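Local atomic coordinates of putative secreted endoglycosylceramidase (Rhodococcus hoagii, PDB entry 6JYZ), a protein that probably hydrolyses O-glycosidic bonds as a family 5 glycoside hydrolase, acting as an endogalactosylceramidase on glycolipids. Residues T159-W164 and S176-R181; A182-Y187 and G226-F231; G331-P336 and A358-T363; Q342-V347 and A402-R407. One frame throughout, in Å; residues are numbered along the deposited sequence.

Contact 1: T159-W164 and S176-R181; sequences TLTGGW and SPAVAR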
# COMPACT_ATOMS: atom_id res chain seq x y z
N THR A 159 -17.81 10.31 12.21
CA THR A 159 -18.46 9.02 11.99
C THR A 159 -19.97 9.19 12.22
O THR A 159 -20.41 9.42 13.35
CB THR A 159 -17.90 8.01 12.96
OG1 THR A 159 -16.50 7.84 12.65
CG2 THR A 159 -18.56 6.64 12.77
N LEU A 160 -20.73 9.14 11.13
CA LEU A 160 -22.15 9.50 11.09
C LEU A 160 -22.94 8.27 10.61
O LEU A 160 -23.17 8.09 9.42
CB LEU A 160 -22.36 10.72 10.19
CG LEU A 160 -21.54 11.96 10.61
CD1 LEU A 160 -21.72 13.04 9.55
CD2 LEU A 160 -21.93 12.44 12.02
N THR A 161 -23.33 7.43 11.53
CA THR A 161 -23.88 6.12 11.19
C THR A 161 -25.40 6.12 11.13
O THR A 161 -25.97 5.08 10.82
CB THR A 161 -23.46 5.04 12.17
OG1 THR A 161 -24.08 5.40 13.42
CG2 THR A 161 -21.95 4.86 12.26
N GLY A 162 -26.04 7.24 11.46
CA GLY A 162 -27.53 7.28 11.46
C GLY A 162 -28.15 6.37 12.53
O GLY A 162 -29.36 6.10 12.40
N GLY A 163 -27.38 5.85 13.47
CA GLY A 163 -27.88 4.87 14.42
C GLY A 163 -27.97 3.48 13.83
O GLY A 163 -28.40 2.59 14.54
N TRP A 164 -27.56 3.25 12.58
CA TRP A 164 -27.75 1.93 11.97
C TRP A 164 -26.89 0.88 12.65
O TRP A 164 -25.81 1.19 13.19
CB TRP A 164 -27.40 2.05 10.48
CG TRP A 164 -28.35 2.84 9.64
CD1 TRP A 164 -29.25 3.76 10.07
CD2 TRP A 164 -28.45 2.83 8.23
NE1 TRP A 164 -29.93 4.28 8.99
CE2 TRP A 164 -29.45 3.74 7.84
CE3 TRP A 164 -27.78 2.13 7.22
CZ2 TRP A 164 -29.82 3.94 6.50
CZ3 TRP A 164 -28.15 2.28 5.90
CH2 TRP A 164 -29.17 3.19 5.55
N SER A 176 -21.61 -4.05 7.14
CA SER A 176 -22.36 -3.54 8.27
C SER A 176 -23.12 -2.33 7.80
O SER A 176 -22.57 -1.42 7.12
CB SER A 176 -21.30 -3.26 9.29
OG SER A 176 -21.48 -2.06 9.94
N PRO A 177 -24.42 -2.20 8.11
CA PRO A 177 -25.18 -0.98 7.79
C PRO A 177 -24.48 0.27 8.33
O PRO A 177 -24.45 1.25 7.62
CB PRO A 177 -26.57 -1.27 8.43
CG PRO A 177 -26.67 -2.82 8.28
CD PRO A 177 -25.26 -3.29 8.68
N ALA A 178 -23.93 0.23 9.55
CA ALA A 178 -23.32 1.44 10.09
C ALA A 178 -22.12 1.90 9.25
O ALA A 178 -21.95 3.10 9.03
CB ALA A 178 -22.86 1.19 11.51
N VAL A 179 -21.30 0.93 8.81
CA VAL A 179 -20.10 1.31 8.04
C VAL A 179 -20.54 1.87 6.72
O VAL A 179 -20.01 2.91 6.28
CB VAL A 179 -19.22 0.07 7.84
CG1 VAL A 179 -18.07 0.31 6.84
CG2 VAL A 179 -18.65 -0.39 9.19
N ALA A 180 -21.51 1.23 6.05
CA ALA A 180 -21.98 1.73 4.78
C ALA A 180 -22.58 3.13 4.90
O ALA A 180 -22.35 4.01 4.05
CB ALA A 180 -22.98 0.75 4.17
N ARG A 181 -23.35 3.36 5.96
CA ARG A 181 -23.99 4.64 6.15
C ARG A 181 -22.93 5.72 6.43
O ARG A 181 -23.05 6.82 5.94
CB ARG A 181 -24.98 4.53 7.34
CG ARG A 181 -25.74 5.83 7.62
CD ARG A 181 -26.67 6.22 6.52
NE ARG A 181 -27.25 7.58 6.61
CZ ARG A 181 -26.73 8.59 6.05
NH1 ARG A 181 -25.50 8.55 5.50
NH2 ARG A 181 -27.39 9.73 5.97
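Trp164 lies beside Ala178, their CA atoms 4.8 Å apart, where a type I' beta turn from Thr161 to Trp164 rests against the start of helix 177-187. Trp164 N donates to Thr161 O to close the turn, and Gly162 and Gly163 fill its two corners with the positive phi that glycine adopts readily. The indole of Trp164 carries much of the contact. Over one face of its six-membered ring stands the aliphatic stem of Arg181: CD is 3.9 Å from the ring centroid and only 9° off the normal, a CH-pi contact, while Arg181 CB is 3.7 Å from Trp164 CE3. Arg181 starts with CG anti to its N (chi1 -179°) and bends at the next bond, which takes the chain across the indole at about a right angle; its guanidinium goes on to a salt bridge with Glu190. In the (beta/alpha)8 barrel of family 5 this pairing fastens a long surface loop after strand 119-124 to the helix that follows it. Ser176 N-caps that helix, OG accepting from Val179 N at 3.2 Å, and Pro177 suits the first turn, where no helical acceptor awaits its nitrogen. Pro177 CB touches Trp164 CE3 at 3.8 Å. Ala178 is small enough for its CB to come 3.4 Å from Trp164 O, and Thr161 CG2 packs on that same methyl at 3.9 Å.

Contact 2: A182-Y187 and G226-F231; sequences AFQAFY and GLRDPF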
# COMPACT_ATOMS: atom_id res chain seq x y z
N ALA A 182 -21.91 5.40 7.25
CA ALA A 182 -20.85 6.38 7.56
C ALA A 182 -20.10 6.73 6.30
O ALA A 182 -19.75 7.90 6.07
CB ALA A 182 -19.90 5.85 8.60
N PHE A 183 -19.81 5.75 5.43
CA PHE A 183 -19.17 6.08 4.16
C PHE A 183 -20.06 6.94 3.31
O PHE A 183 -19.59 7.88 2.64
CB PHE A 183 -18.81 4.81 3.34
CG PHE A 183 -17.37 4.40 3.56
CD1 PHE A 183 -16.39 5.08 2.84
CD2 PHE A 183 -17.02 3.37 4.41
CE1 PHE A 183 -15.03 4.68 3.03
CE2 PHE A 183 -15.69 3.01 4.59
CZ PHE A 183 -14.75 3.67 3.91
N GLN A 184 -21.38 6.65 3.25
CA GLN A 184 -22.25 7.44 2.39
C GLN A 184 -22.32 8.88 2.92
O GLN A 184 -22.34 9.83 2.13
CB GLN A 184 -23.64 6.83 2.24
CG GLN A 184 -24.43 7.51 1.11
CD GLN A 184 -23.69 7.37 -0.21
OE1 GLN A 184 -23.13 6.29 -0.52
NE2 GLN A 184 -23.68 8.42 -1.03
N ALA A 185 -22.34 9.06 4.26
CA ALA A 185 -22.32 10.42 4.83
C ALA A 185 -21.07 11.15 4.39
O ALA A 185 -21.13 12.33 4.02
CB ALA A 185 -22.34 10.31 6.32
N PHE A 186 -19.93 10.44 4.35
CA PHE A 186 -18.69 11.04 3.84
C PHE A 186 -18.82 11.41 2.38
O PHE A 186 -18.46 12.55 1.98
CB PHE A 186 -17.56 10.04 4.05
CG PHE A 186 -16.27 10.37 3.37
CD1 PHE A 186 -15.37 11.29 3.94
CD2 PHE A 186 -15.98 9.77 2.17
CE1 PHE A 186 -14.18 11.58 3.29
CE2 PHE A 186 -14.80 10.08 1.49
CZ PHE A 186 -13.88 10.99 2.05
N TYR A 187 -19.31 10.51 1.50
CA TYR A 187 -19.37 10.88 0.09
C TYR A 187 -20.34 12.04 -0.14
O TYR A 187 -20.09 12.85 -1.07
CB TYR A 187 -19.79 9.65 -0.76
CG TYR A 187 -18.77 8.56 -0.76
CD1 TYR A 187 -17.44 8.82 -1.16
CD2 TYR A 187 -19.08 7.27 -0.33
CE1 TYR A 187 -16.49 7.80 -1.14
CE2 TYR A 187 -18.17 6.22 -0.38
CZ TYR A 187 -16.85 6.53 -0.73
OH TYR A 187 -15.89 5.53 -0.71
N GLY A 226 -20.17 2.65 0.20
CA GLY A 226 -21.22 3.40 0.89
C GLY A 226 -22.57 2.74 0.60
O GLY A 226 -22.74 1.53 0.77
N LEU A 227 -23.52 3.59 0.28
CA LEU A 227 -24.88 3.12 -0.06
C LEU A 227 -25.12 3.14 -1.55
O LEU A 227 -26.27 3.27 -2.00
CB LEU A 227 -25.94 3.91 0.72
CG LEU A 227 -25.84 3.75 2.24
CD1 LEU A 227 -26.85 4.68 2.94
CD2 LEU A 227 -26.08 2.34 2.68
N ARG A 228 -24.06 3.00 -2.33
CA ARG A 228 -24.18 3.01 -3.78
C ARG A 228 -23.73 1.69 -4.38
O ARG A 228 -22.99 0.94 -3.79
CB ARG A 228 -23.36 4.19 -4.36
CG ARG A 228 -23.93 5.53 -3.91
CD ARG A 228 -25.35 5.83 -4.41
NE ARG A 228 -25.83 7.12 -3.92
CZ ARG A 228 -26.50 7.27 -2.81
NH1 ARG A 228 -26.81 6.27 -2.03
NH2 ARG A 228 -26.86 8.54 -2.49
N ASP A 229 -24.25 1.41 -5.58
CA ASP A 229 -23.79 0.26 -6.37
C ASP A 229 -22.40 0.55 -6.92
O ASP A 229 -21.87 1.66 -6.77
CB ASP A 229 -24.77 0.04 -7.54
CG ASP A 229 -24.38 1.01 -8.67
OD1 ASP A 229 -24.29 2.22 -8.45
OD2 ASP A 229 -24.05 0.51 -9.84
N PRO A 230 -21.76 -0.36 -7.65
CA PRO A 230 -20.39 -0.11 -8.15
C PRO A 230 -20.28 1.09 -9.05
O PRO A 230 -19.26 1.80 -8.97
CB PRO A 230 -20.05 -1.40 -8.90
CG PRO A 230 -20.82 -2.44 -8.07
CD PRO A 230 -22.18 -1.77 -7.83
N PHE A 231 -21.25 1.38 -9.94
CA PHE A 231 -21.07 2.53 -10.81
C PHE A 231 -21.21 3.86 -10.08
O PHE A 231 -20.38 4.77 -10.26
CB PHE A 231 -22.06 2.49 -12.01
CG PHE A 231 -21.82 1.32 -12.93
CD1 PHE A 231 -20.61 1.26 -13.59
CD2 PHE A 231 -22.78 0.35 -13.11
CE1 PHE A 231 -20.31 0.17 -14.42
CE2 PHE A 231 -22.49 -0.72 -13.97
CZ PHE A 231 -21.27 -0.80 -14.58
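Gly226 passes close over helix 177-187, its CA 3.7 Å from Phe183 CB and its N at the edge of the Tyr187 ring. Glycine fits here because phi is positive and because a CB would collide with Gln184 OE1. Leu227 comes next: its N donates to Gln184 OE1 at 2.8 Å, with an N-H...O angle of 156° and the donor slightly tilted from the carbonyl plane, while its CG rests on Gln184 CB at 3.8 Å. The glutamine reaches this position with CG anti to its N (chi1 -168°), and a bend at chi2 brings OE1 to Leu227 N. Arg228 then lays its guanidinium on that amide, the planes 12° apart and Gln184 NE2 3.4 Å above the guanidinium plane, over its centre. Arg228 NH1 also donates to Leu227 O at 3.0 Å, which helps fix the flat group. Gln184 NE2 bonds outward to Gln236 and Asp188, so both ends of the amide are engaged. A leucine at Gln184 would probably leave Leu227 N without its acceptor and the Arg228 guanidinium without its stacking mate. Farther on, Asp229 N-caps helix 230-251, OD2 accepting from Phe231 N at 2.9 Å and OD1 from Ala232 N. The arrangement joins the loop after strand 214-218 to helix 177-187 of the (beta/alpha)8 barrel typical of family 5, just before helix 230-251 begins.

Contact 3: G331-P336 and A358-T363; sequences GWFGDP and AWWSWT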
# COMPACT_ATOMS: atom_id res chain seq x y z
N GLY A 331 -1.05 -10.18 -1.12
CA GLY A 331 -0.43 -11.06 -0.13
C GLY A 331 -1.22 -12.34 0.01
O GLY A 331 -2.38 -12.42 -0.42
N TRP A 332 -0.54 -13.33 0.59
CA TRP A 332 -1.15 -14.62 0.96
C TRP A 332 -1.02 -14.78 2.45
O TRP A 332 -0.06 -14.31 3.06
CB TRP A 332 -0.50 -15.81 0.20
CG TRP A 332 -1.21 -16.00 -1.12
CD1 TRP A 332 -2.19 -16.93 -1.38
CD2 TRP A 332 -1.07 -15.25 -2.35
NE1 TRP A 332 -2.65 -16.78 -2.66
CE2 TRP A 332 -1.98 -15.75 -3.28
CE3 TRP A 332 -0.25 -14.19 -2.79
CZ2 TRP A 332 -2.17 -15.25 -4.57
CZ3 TRP A 332 -0.38 -13.71 -4.08
CH2 TRP A 332 -1.33 -14.22 -4.95
N PHE A 333 -2.02 -15.45 3.05
CA PHE A 333 -2.22 -15.39 4.50
C PHE A 333 -2.24 -16.77 5.17
O PHE A 333 -2.41 -16.82 6.39
CB PHE A 333 -3.51 -14.61 4.81
CG PHE A 333 -3.46 -13.23 4.16
CD1 PHE A 333 -2.61 -12.27 4.68
CD2 PHE A 333 -4.23 -12.96 3.01
CE1 PHE A 333 -2.46 -11.04 4.03
CE2 PHE A 333 -4.13 -11.70 2.42
CZ PHE A 333 -3.26 -10.75 2.94
N GLY A 334 -2.11 -17.82 4.37
CA GLY A 334 -2.16 -19.19 4.91
C GLY A 334 -0.75 -19.76 5.03
O GLY A 334 0.24 -19.09 5.27
N ASP A 335 -0.72 -21.09 4.87
CA ASP A 335 0.51 -21.85 5.08
C ASP A 335 1.46 -21.63 3.89
O ASP A 335 1.09 -21.95 2.76
CB ASP A 335 0.16 -23.34 5.14
CG ASP A 335 1.33 -24.28 5.38
OD1 ASP A 335 2.51 -23.84 5.44
OD2 ASP A 335 0.97 -25.43 5.74
N PRO A 336 2.69 -21.12 4.08
CA PRO A 336 3.62 -20.96 2.97
C PRO A 336 3.98 -22.25 2.25
O PRO A 336 4.31 -22.26 1.08
CB PRO A 336 4.87 -20.27 3.60
CG PRO A 336 4.74 -20.53 5.10
CD PRO A 336 3.27 -20.65 5.36
N ALA A 358 3.18 -3.32 -2.95
CA ALA A 358 3.49 -3.45 -1.53
C ALA A 358 2.75 -4.64 -0.96
O ALA A 358 1.50 -4.69 -0.97
CB ALA A 358 3.16 -2.16 -0.76
N TRP A 359 3.52 -5.59 -0.37
CA TRP A 359 2.95 -6.74 0.31
C TRP A 359 2.21 -6.31 1.56
O TRP A 359 2.68 -5.44 2.30
CB TRP A 359 4.14 -7.64 0.67
CG TRP A 359 3.85 -8.78 1.58
CD1 TRP A 359 4.00 -8.81 2.94
CD2 TRP A 359 3.51 -10.13 1.18
NE1 TRP A 359 3.75 -10.09 3.43
CE2 TRP A 359 3.46 -10.91 2.39
CE3 TRP A 359 3.26 -10.77 -0.04
CZ2 TRP A 359 3.22 -12.29 2.37
CZ3 TRP A 359 3.01 -12.14 -0.05
CH2 TRP A 359 3.00 -12.88 1.14
N TRP A 360 1.08 -6.97 1.82
CA TRP A 360 0.37 -6.83 3.11
C TRP A 360 0.79 -8.05 3.94
O TRP A 360 0.33 -9.14 3.59
CB TRP A 360 -1.16 -6.78 2.92
CG TRP A 360 -1.81 -6.49 4.23
CD1 TRP A 360 -2.15 -7.39 5.22
CD2 TRP A 360 -2.04 -5.17 4.79
NE1 TRP A 360 -2.63 -6.70 6.31
CE2 TRP A 360 -2.52 -5.36 6.09
CE3 TRP A 360 -1.89 -3.88 4.29
CZ2 TRP A 360 -2.86 -4.26 6.92
CZ3 TRP A 360 -2.17 -2.80 5.11
CH2 TRP A 360 -2.66 -3.01 6.40
N SER A 361 1.60 -7.92 4.99
CA SER A 361 2.12 -6.67 5.53
C SER A 361 3.42 -6.97 6.28
O SER A 361 3.77 -8.13 6.53
CB SER A 361 1.12 -6.03 6.45
OG SER A 361 0.96 -6.82 7.60
N TRP A 362 4.09 -5.90 6.70
CA TRP A 362 5.35 -6.03 7.44
C TRP A 362 5.12 -6.69 8.77
O TRP A 362 5.84 -7.66 9.12
CB TRP A 362 5.95 -4.64 7.57
CG TRP A 362 7.26 -4.64 8.31
CD1 TRP A 362 7.51 -4.07 9.51
CD2 TRP A 362 8.47 -5.18 7.81
NE1 TRP A 362 8.82 -4.31 9.85
CE2 TRP A 362 9.42 -4.96 8.82
CE3 TRP A 362 8.83 -5.85 6.63
CZ2 TRP A 362 10.74 -5.44 8.70
CZ3 TRP A 362 10.13 -6.34 6.51
CH2 TRP A 362 11.05 -6.12 7.55
N THR A 363 4.22 -6.13 9.60
CA THR A 363 3.95 -6.73 10.93
C THR A 363 2.47 -6.62 11.23
O THR A 363 1.81 -5.60 10.90
CB THR A 363 4.69 -6.01 12.09
OG1 THR A 363 4.53 -4.61 12.01
CG2 THR A 363 6.19 -6.29 12.09
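Trp360 O receives a hydrogen bond from Asn383 ND2 and is also met by Phe333 CE1 at 3.4 Å, so an aromatic carbon and an amide meet at one buried carbonyl. The same ND2 bonds Trp332 O, which joins the two segments through a single asparagine; its OD1 in turn accepts from Trp359 NE1 and Ser361 N. Fixed in this way at its nitrogen, the indole of Trp359 lies flat against the backbone of the other segment. Gly331 CA sits over one face of its six-membered ring, 3.9 Å from the centroid and 25° off the normal, a CH-pi contact, and Trp332 N approaches Trp359 CH2 at 3.6 Å. Trp359 holds CG anti to its N (chi1 170°), which carries the ring over Gly331. Glycine is required at that place: a CB would strike Trp360 O, and the backbone angles would also drive it into the preceding carbonyl. Phe333 CE1 touches Trp360 CD1 at 3.9 Å, meeting that indole at its edge, near its plane. With only an alanine at Trp359, Gly331 would probably lose its aromatic cover and Asn383 OD1 one of its two donors. Trp332 gives NE1 to Gln296 O and packs on helix 336-353. A cis peptide links Trp360 and Ser361, as is known after the eighth strand of related clan GH-A glycosidases. The contact thus belongs to the C-terminal ends of strands 326-330 and 356-359 of the (beta/alpha)8 barrel, the rim at which enzymes of this fold place their active site.

Contact 4: Q342-V347 and A402-R407; sequences QVRRFV and AEQLAR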
# COMPACT_ATOMS: atom_id res chain seq x y z
N GLN A 342 1.98 -19.57 -5.18
CA GLN A 342 1.16 -18.46 -5.64
C GLN A 342 1.93 -17.14 -5.48
O GLN A 342 1.87 -16.33 -6.38
CB GLN A 342 -0.03 -18.30 -4.69
CG GLN A 342 -0.77 -19.57 -4.37
CD GLN A 342 -1.59 -19.78 -5.55
OE1 GLN A 342 -1.03 -20.13 -6.59
NE2 GLN A 342 -2.93 -19.64 -5.36
N VAL A 343 2.65 -16.99 -4.39
CA VAL A 343 3.50 -15.81 -4.21
C VAL A 343 4.52 -15.72 -5.33
O VAL A 343 4.77 -14.65 -5.92
CB VAL A 343 4.12 -15.77 -2.81
CG1 VAL A 343 5.00 -14.55 -2.67
CG2 VAL A 343 2.99 -15.78 -1.77
N ARG A 344 5.14 -16.87 -5.70
CA ARG A 344 6.08 -16.89 -6.79
C ARG A 344 5.43 -16.46 -8.09
O ARG A 344 6.03 -15.68 -8.83
CB ARG A 344 6.66 -18.33 -6.85
CG ARG A 344 7.66 -18.48 -8.01
CD ARG A 344 8.16 -19.95 -8.00
NE ARG A 344 8.97 -20.26 -9.16
CZ ARG A 344 9.78 -21.32 -9.25
NH1 ARG A 344 9.92 -22.15 -8.22
NH2 ARG A 344 10.47 -21.53 -10.37
N ARG A 345 4.25 -16.98 -8.39
CA ARG A 345 3.54 -16.57 -9.58
C ARG A 345 3.27 -15.05 -9.59
O ARG A 345 3.32 -14.41 -10.62
CB ARG A 345 2.17 -17.30 -9.70
CG ARG A 345 2.35 -18.77 -10.14
CD ARG A 345 1.08 -19.55 -9.88
NE ARG A 345 -0.05 -19.04 -10.63
CZ ARG A 345 -1.32 -19.27 -10.31
NH1 ARG A 345 -1.58 -20.10 -9.30
NH2 ARG A 345 -2.32 -18.79 -11.04
N PHE A 346 2.93 -14.51 -8.38
CA PHE A 346 2.68 -13.07 -8.30
C PHE A 346 3.91 -12.23 -8.66
O PHE A 346 3.82 -11.32 -9.43
CB PHE A 346 2.12 -12.79 -6.91
CG PHE A 346 1.54 -11.40 -6.83
CD1 PHE A 346 2.34 -10.26 -6.67
CD2 PHE A 346 0.16 -11.22 -6.92
CE1 PHE A 346 1.80 -8.99 -6.62
CE2 PHE A 346 -0.39 -9.93 -6.84
CZ PHE A 346 0.43 -8.83 -6.72
N VAL A 347 5.04 -12.60 -8.01
CA VAL A 347 6.27 -11.86 -8.34
C VAL A 347 6.64 -12.00 -9.83
O VAL A 347 7.04 -11.02 -10.47
CB VAL A 347 7.39 -12.28 -7.38
CG1 VAL A 347 8.71 -11.57 -7.79
CG2 VAL A 347 7.02 -11.96 -5.95
N ALA A 402 9.07 -14.81 2.57
CA ALA A 402 10.18 -13.87 2.54
C ALA A 402 11.12 -14.13 1.37
O ALA A 402 11.60 -13.16 0.78
CB ALA A 402 10.95 -13.80 3.84
N GLU A 403 11.37 -15.42 1.05
CA GLU A 403 12.34 -15.63 -0.01
C GLU A 403 11.79 -15.16 -1.34
O GLU A 403 12.55 -14.76 -2.21
CB GLU A 403 12.80 -17.09 0.00
CG GLU A 403 11.80 -18.13 -0.35
CD GLU A 403 12.39 -19.55 -0.34
OE1 GLU A 403 13.58 -19.71 0.04
OE2 GLU A 403 11.70 -20.47 -0.76
N GLN A 404 10.47 -15.22 -1.58
CA GLN A 404 9.93 -14.66 -2.80
C GLN A 404 9.99 -13.14 -2.81
O GLN A 404 10.31 -12.51 -3.82
CB GLN A 404 8.47 -15.12 -2.99
CG GLN A 404 8.32 -16.62 -3.20
CD GLN A 404 9.06 -17.06 -4.43
OE1 GLN A 404 9.05 -16.41 -5.48
NE2 GLN A 404 9.64 -18.24 -4.30
N LEU A 405 9.70 -12.52 -1.66
CA LEU A 405 9.66 -11.08 -1.60
C LEU A 405 11.03 -10.45 -1.76
O LEU A 405 11.18 -9.32 -2.18
CB LEU A 405 9.04 -10.61 -0.29
CG LEU A 405 7.60 -11.09 -0.04
CD1 LEU A 405 7.10 -10.49 1.27
CD2 LEU A 405 6.67 -10.75 -1.20
N ALA A 406 12.10 -11.21 -1.41
CA ALA A 406 13.47 -10.71 -1.50
C ALA A 406 14.09 -10.91 -2.89
O ALA A 406 15.28 -10.60 -3.05
CB ALA A 406 14.33 -11.36 -0.43
N ARG A 407 13.35 -11.44 -3.84
CA ARG A 407 13.94 -11.75 -5.14
C ARG A 407 14.60 -10.56 -5.78
O ARG A 407 14.17 -9.40 -5.68
CB ARG A 407 12.91 -12.37 -6.08
CG ARG A 407 12.68 -13.85 -5.74
CD ARG A 407 11.42 -14.45 -6.36
NE ARG A 407 11.37 -14.24 -7.78
CZ ARG A 407 10.33 -14.59 -8.59
NH1 ARG A 407 9.31 -15.27 -8.08
NH2 ARG A 407 10.33 -14.17 -9.85
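Arg407 NH1 makes the polar link across the contact, a weak hydrogen bond of 3.4 Å to Arg344 O, approached at the edge of the guanidinium. A firmer bond steadies that group from its own segment: NH1 donates to Gln404 OE1 at 2.9 Å, nearly along the C=O axis and within 3° of the guanidinium plane. NH2 forms a salt bridge with Asp348 one residue past Val347, so charge and amide together set the rotation of Arg407. Gln404, bent at chi2 (-61°), folds back to accept this bond, and its OE1 comes to rest 3.3 Å from Arg344 CA. Packing is the second kind of interaction. Val347 CG1 stands over the centre of the Arg407 guanidinium, 3.5 Å above the plane, a methyl placed on the flat face while hydrogen bonds use the edge. One turn earlier Val343 CG1 touches Gln404 CB at 3.5 Å, and it lies 4.4 Å from Leu405 CD2. Both Val343 and Leu405 also pack on Trp330 and Trp359; branched aliphatics suit this seam between helices 336-353 and 399-405 and barrel strands 326-330 and 356-359. Charge is the third. Arg344 runs out fully extended, CG anti to N (chi1 179°), and its NE stays 5.1 Å from Arg407 NH1. Two like charges are thus near but directed apart, and the salt bridge to Asp348 probably offsets part of the repulsion. The chemistry implies a seam that is apolar toward the barrel and polar along its outer margin, where one arginine bonds at its edge and packs on its face.

Overall arrangement
Along the chain the contacts begin in the order 1, 2, 3, 4, but contacts 3 and 4 interleave, since helix 336-353 comes between 331-336 and 358-363. Contacts 1 and 2 share helix 177-187, their centres about 11 Å apart, with Leu227 packing on both Trp164 and Ala180. Contacts 3 and 4 are likewise about 11 Å apart between centres and touch through Trp332, Trp359 and Leu405. The two pairs lie far apart, 29 to 39 Å between centres, and contact 4 lies across the chain's centre from both contacts 1 and 2. One pair joins peripheral loops to helix 177-187; the other joins the C-terminal ends of the last two barrel strands to helices 336-353 and 399-405.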